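Local atomic coordinates of 6-phospho-beta-d glycosidase (Streptococcus pyogenes, PDB entry 5FOO), a protein that hydrolyses 6-phospho-beta-glucosides, probably by the retaining mechanism common to the glycoside hydrolases of family 1. Residues Phe411-Ser423 / Lys429-Thr441. The protein carries 1 engineered substitution. Numbering follows the deposited sequence.
Sequences FGYHVWTPIDGWS and KNRYGLVENNIHT. With JAZ (6-phosphocyclophellitol), chain G.
Asp420 reaches from the loop after barrel strand 410-416 into the bend of 429-441 and shows how one buried carboxylate can organise an active-site loop. Its OD1 takes the Gly433 backbone N at 3.0 Å, nearly in line with the C-O bond, and also salt-bridges Lys447. OD2 is gripped from opposite faces of the carboxylate plane, by Asn437 N at 3.1 Å and by Arg431 NH1 at 2.9 Å. The Arg431 chain, bent at chi2 (-60°), turns its guanidinium almost perpendicular to the carboxylate, and the same NH1 donates to Asn437 O. Two bonds on OD2 and two basic partners would be expected to keep Asp420 ionised.

Backbone bonds continue the joint. Leu434 N and Val435 N donate to Thr417 O and Pro418 O respectively, while Asp420 N returns a bond to Val435 O at 3.1 Å; the last two bonds flank Ile419 and make up its single beta bridge with Val435. Gly433 CA packs against Thr417 O, 3.1 Å away, in a CA-H...O contact. One water accepts from both Gly421 N and Tyr432 N.

The aromatic contact faces the ligand. Trp416 directs its edge at the face of Tyr432, Trp416 CD1 lying 3.7 Å from Tyr432 CG, with the planes at 82° in a T-shaped pair. A face of the indole covers C3 of 6-phosphocyclophellitol, and Tyr432 OH gives a very short hydrogen bond to phosphate oxygen O13.

Apolar contacts lie away from the ligand: Ile419 CG1 sits beside Val435 CB, and Val415 CG1 meets Leu434 CD2. The latter two residues rest on helices 387-405 and 448-459; Pro418, Ile419 and Val435 touch helix 54-67, so the joint, just past the TIM barrel's eighth strand, is held between all three.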
loop_
_atom_site.group_PDB
_atom_site.type_symbol
_atom_site.label_atom_id
_atom_site.label_comp_id
_atom_site.label_asym_id
_atom_site.label_seq_id
_atom_site.Cartn_x
_atom_site.Cartn_y
_atom_site.Cartn_z
ATOM N N PHE A 411 12.992 8.468 6.121
ATOM C CA PHE A 411 12.801 9.909 5.935
ATOM C C PHE A 411 11.365 10.298 6.202
ATOM O O PHE A 411 11.006 11.456 5.990
ATOM C CB PHE A 411 13.247 10.344 4.519
ATOM C CG PHE A 411 12.467 9.684 3.403
ATOM C CD1 PHE A 411 11.209 10.169 3.022
ATOM C CD2 PHE A 411 12.966 8.548 2.759
ATOM C CE1 PHE A 411 10.470 9.568 1.995
ATOM C CE2 PHE A 411 12.260 7.973 1.695
ATOM C CZ PHE A 411 11.002 8.480 1.324
ATOM N N GLY A 412 10.516 9.379 6.691
ATOM C CA GLY A 412 9.107 9.778 6.940
ATOM C C GLY A 412 8.165 8.749 7.550
ATOM O O GLY A 412 8.516 7.578 7.627
ATOM N N TYR A 413 6.972 9.209 7.958
ATOM C CA TYR A 413 5.966 8.377 8.616
ATOM C C TYR A 413 4.587 8.864 8.212
ATOM O O TYR A 413 4.241 10.033 8.358
ATOM C CB TYR A 413 6.150 8.500 10.099
ATOM C CG TYR A 413 5.153 7.733 10.923
ATOM C CD1 TYR A 413 5.231 6.349 11.073
ATOM C CD2 TYR A 413 4.134 8.380 11.555
ATOM C CE1 TYR A 413 4.329 5.677 11.859
ATOM C CE2 TYR A 413 3.249 7.706 12.330
ATOM C CZ TYR A 413 3.329 6.368 12.479
ATOM O OH TYR A 413 2.361 5.769 13.266
ATOM N N HIS A 414 3.821 7.975 7.617
ATOM C CA HIS A 414 2.476 8.257 7.181
ATOM C C HIS A 414 1.504 7.296 7.980
ATOM O O HIS A 414 1.600 6.085 7.923
ATOM C CB HIS A 414 2.351 8.054 5.645
ATOM C CG HIS A 414 2.631 9.272 4.822
ATOM N ND1 HIS A 414 2.320 9.349 3.487
ATOM C CD2 HIS A 414 3.152 10.484 5.155
ATOM C CE1 HIS A 414 2.646 10.546 3.025
ATOM N NE2 HIS A 414 3.155 11.250 4.027
ATOM N N VAL A 415 0.550 7.892 8.665
ATOM C CA VAL A 415 -0.492 7.202 9.353
ATOM C C VAL A 415 -1.548 6.721 8.313
ATOM O O VAL A 415 -2.067 7.490 7.508
ATOM C CB VAL A 415 -1.194 8.102 10.386
ATOM C CG1 VAL A 415 -2.270 7.270 11.092
ATOM C CG2 VAL A 415 -0.209 8.640 11.417
ATOM N N TRP A 416 -1.890 5.437 8.381
ATOM C CA TRP A 416 -3.119 4.961 7.774
ATOM C C TRP A 416 -4.328 5.121 8.726
ATOM O O TRP A 416 -4.303 4.464 9.784
ATOM C CB TRP A 416 -3.018 3.522 7.308
ATOM C CG TRP A 416 -4.221 3.218 6.470
ATOM C CD1 TRP A 416 -5.471 2.773 6.896
ATOM C CD2 TRP A 416 -4.300 3.391 5.111
ATOM N NE1 TRP A 416 -6.329 2.704 5.831
ATOM C CE2 TRP A 416 -5.629 3.039 4.712
ATOM C CE3 TRP A 416 -3.374 3.771 4.142
ATOM C CZ2 TRP A 416 -6.036 3.104 3.405
ATOM C CZ3 TRP A 416 -3.772 3.825 2.833
ATOM C CH2 TRP A 416 -5.075 3.480 2.457
ATOM N N THR A 417 -4.954 6.276 8.693
ATOM C CA THR A 417 -5.396 6.990 7.505
ATOM C C THR A 417 -5.814 8.379 8.037
ATOM O O THR A 417 -6.268 8.480 9.184
ATOM C CB THR A 417 -6.417 6.288 6.641
ATOM O OG1 THR A 417 -6.401 6.896 5.345
ATOM C CG2 THR A 417 -7.788 6.374 7.276
ATOM N N PRO A 418 -5.637 9.450 7.258
ATOM C CA PRO A 418 -6.053 10.731 7.839
ATOM C C PRO A 418 -7.528 10.833 8.253
ATOM O O PRO A 418 -7.829 11.320 9.330
ATOM C CB PRO A 418 -5.770 11.719 6.713
ATOM C CG PRO A 418 -4.586 11.142 6.093
ATOM C CD PRO A 418 -4.868 9.674 6.017
ATOM N N ILE A 419 -8.407 10.434 7.354
ATOM C CA ILE A 419 -9.826 10.483 7.536
ATOM C C ILE A 419 -10.396 9.090 7.247
ATOM O O ILE A 419 -10.046 8.486 6.247
ATOM C CB ILE A 419 -10.434 11.496 6.556
ATOM C CG1 ILE A 419 -9.880 12.902 6.830
ATOM C CG2 ILE A 419 -11.970 11.483 6.645
ATOM C CD1 ILE A 419 -10.201 13.909 5.747
ATOM N N ASP A 420 -11.288 8.608 8.102
ATOM C CA ASP A 420 -11.918 7.298 7.972
ATOM C C ASP A 420 -12.236 7.067 6.531
ATOM O O ASP A 420 -12.820 7.976 5.877
ATOM C CB ASP A 420 -13.242 7.217 8.771
ATOM C CG ASP A 420 -13.053 7.214 10.313
ATOM O OD1 ASP A 420 -11.957 6.909 10.844
ATOM O OD2 ASP A 420 -14.084 7.453 11.000
ATOM N N GLY A 421 -11.848 5.890 6.020
ATOM C CA GLY A 421 -12.165 5.536 4.635
ATOM C C GLY A 421 -12.736 4.132 4.439
ATOM O O GLY A 421 -12.821 3.329 5.366
ATOM N N TRP A 422 -13.013 3.816 3.194
ATOM C CA TRP A 422 -13.654 2.565 2.824
ATOM C C TRP A 422 -12.610 1.493 2.684
ATOM O O TRP A 422 -11.805 1.599 1.778
ATOM C CB TRP A 422 -14.373 2.787 1.500
ATOM C CG TRP A 422 -15.164 1.649 1.018
ATOM C CD1 TRP A 422 -16.365 1.167 1.552
ATOM C CD2 TRP A 422 -14.852 0.801 -0.084
ATOM N NE1 TRP A 422 -16.819 0.109 0.779
ATOM C CE2 TRP A 422 -15.909 -0.148 -0.207
ATOM C CE3 TRP A 422 -13.790 0.750 -1.004
ATOM C CZ2 TRP A 422 -15.909 -1.136 -1.172
ATOM C CZ3 TRP A 422 -13.808 -0.239 -1.975
ATOM C CH2 TRP A 422 -14.884 -1.156 -2.057
ATOM N N SER A 423 -12.575 0.481 3.585
ATOM C CA SER A 423 -11.566 -0.589 3.470
ATOM C C SER A 423 -12.093 -1.881 2.771
ATOM O O SER A 423 -12.155 -2.950 3.376
ATOM C CB SER A 423 -10.810 -1.010 4.793
ATOM O OG SER A 423 -10.642 -0.132 5.946
ATOM N N LYS A 429 -16.498 -0.976 8.683
ATOM C CA LYS A 429 -16.515 -1.722 9.937
ATOM C C LYS A 429 -15.456 -1.220 10.938
ATOM O O LYS A 429 -15.761 -0.928 12.089
ATOM C CB LYS A 429 -16.240 -3.187 9.638
ATOM C CG LYS A 429 -16.355 -4.082 10.849
ATOM C CD LYS A 429 -15.998 -5.509 10.448
ATOM C CE LYS A 429 -16.141 -6.359 11.715
ATOM N NZ LYS A 429 -15.902 -7.758 11.387
ATOM N N ASN A 430 -14.216 -1.158 10.491
ATOM C CA ASN A 430 -13.138 -0.720 11.348
ATOM C C ASN A 430 -12.594 0.625 10.843
ATOM O O ASN A 430 -12.327 0.764 9.656
ATOM C CB ASN A 430 -12.011 -1.731 11.367
ATOM C CG ASN A 430 -12.480 -3.144 11.697
ATOM O OD1 ASN A 430 -12.418 -4.056 10.843
ATOM N ND2 ASN A 430 -12.893 -3.342 12.910
ATOM N N ARG A 431 -12.512 1.589 11.771
ATOM C CA ARG A 431 -12.111 2.982 11.512
ATOM C C ARG A 431 -10.651 3.111 11.879
ATOM O O ARG A 431 -10.262 2.640 12.924
ATOM C CB ARG A 431 -12.976 3.942 12.328
ATOM C CG ARG A 431 -14.506 3.731 12.211
ATOM C CD ARG A 431 -14.913 3.889 10.769
ATOM N NE ARG A 431 -16.354 3.880 10.529
ATOM C CZ ARG A 431 -17.110 4.947 10.381
ATOM N NH1 ARG A 431 -16.618 6.191 10.479
ATOM N NH2 ARG A 431 -18.393 4.772 10.149
ATOM N N TYR A 432 -9.868 3.640 10.948
ATOM C CA TYR A 432 -8.429 3.933 11.115
ATOM C C TYR A 432 -8.067 5.447 11.224
ATOM O O TYR A 432 -6.936 5.783 11.433
ATOM C CB TYR A 432 -7.648 3.372 9.904
ATOM C CG TYR A 432 -7.429 1.864 9.875
ATOM C CD1 TYR A 432 -8.393 0.984 9.375
ATOM C CD2 TYR A 432 -6.231 1.319 10.320
ATOM C CE1 TYR A 432 -8.172 -0.401 9.331
ATOM C CE2 TYR A 432 -5.994 -0.057 10.275
ATOM C CZ TYR A 432 -6.972 -0.927 9.786
ATOM O OH TYR A 432 -6.686 -2.291 9.780
ATOM N N GLY A 433 -9.027 6.351 11.086
ATOM C CA GLY A 433 -8.727 7.752 10.911
ATOM C C GLY A 433 -8.172 8.406 12.144
ATOM O O GLY A 433 -8.521 8.039 13.311
ATOM N N LEU A 434 -7.336 9.408 11.908
ATOM C CA LEU A 434 -7.113 10.432 12.936
ATOM C C LEU A 434 -8.367 11.333 13.030
ATOM O O LEU A 434 -8.595 12.013 14.006
ATOM C CB LEU A 434 -5.933 11.313 12.505
ATOM C CG LEU A 434 -4.597 10.653 12.314
ATOM C CD1 LEU A 434 -3.645 11.639 11.643
ATOM C CD2 LEU A 434 -4.037 10.121 13.640
ATOM N N VAL A 435 -9.123 11.391 11.954
ATOM C CA VAL A 435 -10.297 12.225 11.828
ATOM C C VAL A 435 -11.459 11.331 11.426
ATOM O O VAL A 435 -11.394 10.602 10.439
ATOM C CB VAL A 435 -10.096 13.284 10.731
ATOM C CG1 VAL A 435 -11.339 14.168 10.575
ATOM C CG2 VAL A 435 -8.844 14.137 11.056
ATOM N N GLU A 436 -12.541 11.461 12.174
ATOM C CA GLU A 436 -13.745 10.665 12.002
ATOM C C GLU A 436 -14.457 11.150 10.763
ATOM O O GLU A 436 -14.480 12.349 10.507
ATOM C CB GLU A 436 -14.642 10.934 13.238
ATOM C CG GLU A 436 -16.009 10.331 13.177
ATOM C CD GLU A 436 -16.916 10.764 14.318
ATOM O OE1 GLU A 436 -16.535 11.587 15.217
ATOM O OE2 GLU A 436 -18.047 10.262 14.246
ATOM N N ASN A 437 -15.075 10.256 10.038
ATOM C CA ASN A 437 -16.008 10.620 9.007
ATOM C C ASN A 437 -17.379 10.027 9.333
ATOM O O ASN A 437 -17.505 8.837 9.620
ATOM C CB ASN A 437 -15.604 10.088 7.629
ATOM C CG ASN A 437 -16.414 10.710 6.504
ATOM O OD1 ASN A 437 -16.962 11.834 6.639
ATOM N ND2 ASN A 437 -16.468 10.037 5.391
ATOM N N ASN A 438 -18.417 10.842 9.265
ATOM C CA ASN A 438 -19.772 10.288 9.340
ATOM C C ASN A 438 -20.105 9.813 7.937
ATOM O O ASN A 438 -20.143 10.592 6.996
ATOM C CB ASN A 438 -20.734 11.360 9.790
ATOM C CG ASN A 438 -22.169 10.874 9.902
ATOM O OD1 ASN A 438 -22.804 10.348 8.977
ATOM N ND2 ASN A 438 -22.666 11.019 11.059
ATOM N N ILE A 439 -20.351 8.534 7.764
ATOM C CA ILE A 439 -20.539 8.061 6.422
ATOM C C ILE A 439 -21.894 8.354 5.794
ATOM O O ILE A 439 -22.088 8.097 4.622
ATOM C CB ILE A 439 -20.156 6.597 6.247
ATOM C CG1 ILE A 439 -20.984 5.690 7.144
ATOM C CG2 ILE A 439 -18.685 6.443 6.561
ATOM C CD1 ILE A 439 -20.970 4.292 6.589
ATOM N N HIS A 440 -22.814 8.950 6.533
ATOM C CA HIS A 440 -24.058 9.327 5.937
ATOM C C HIS A 440 -24.022 10.792 5.522
ATOM O O HIS A 440 -24.594 11.108 4.521
ATOM C CB HIS A 440 -25.227 9.053 6.889
ATOM C CG HIS A 440 -25.194 7.704 7.501
ATOM N ND1 HIS A 440 -25.546 6.567 6.804
ATOM C CD2 HIS A 440 -24.799 7.300 8.734
ATOM C CE1 HIS A 440 -25.376 5.516 7.587
ATOM N NE2 HIS A 440 -24.956 5.939 8.767
ATOM N N THR A 441 -23.405 11.663 6.313
ATOM C CA THR A 441 -23.360 13.111 6.028
ATOM C C THR A 441 -22.032 13.602 5.437
ATOM O O THR A 441 -21.936 14.762 5.081
ATOM C CB THR A 441 -23.582 13.952 7.309
ATOM O OG1 THR A 441 -22.498 13.760 8.221
ATOM C CG2 THR A 441 -24.952 13.560 7.989
HETATM C C2 JAZ G . -6.052 -0.824 3.898
HETATM C C3 JAZ G . -5.060 -0.151 2.926
HETATM C C4 JAZ G . -3.810 -1.007 2.755
HETATM C C5 JAZ G . -3.100 -1.274 4.075
HETATM C C6 JAZ G . -4.069 -1.826 5.097
HETATM C C7 JAZ G . -5.330 -0.972 5.233
HETATM C C8 JAZ G . -6.234 -1.446 6.368
HETATM O O9 JAZ G . -6.669 -2.763 6.040
HETATM P P10 JAZ G . -8.096 -3.250 6.541
HETATM O O11 JAZ G . -8.218 -4.620 5.973
HETATM O O12 JAZ G . -9.136 -2.247 6.263
HETATM O O13 JAZ G . -8.012 -3.278 8.004
HETATM O O14 JAZ G . -4.380 -3.189 4.781
HETATM O O15 JAZ G . -7.196 0.008 4.116
HETATM O O16 JAZ G . -5.715 -0.044 1.687
HETATM O O17 JAZ G . -2.924 -0.393 1.835
HETATM O O HOH W 1 -10.712 4.017 8.048
HETATM O O HOH W 2 -13.123 3.013 8.030
HETATM O O HOH W 3 -13.188 -1.305 7.897
#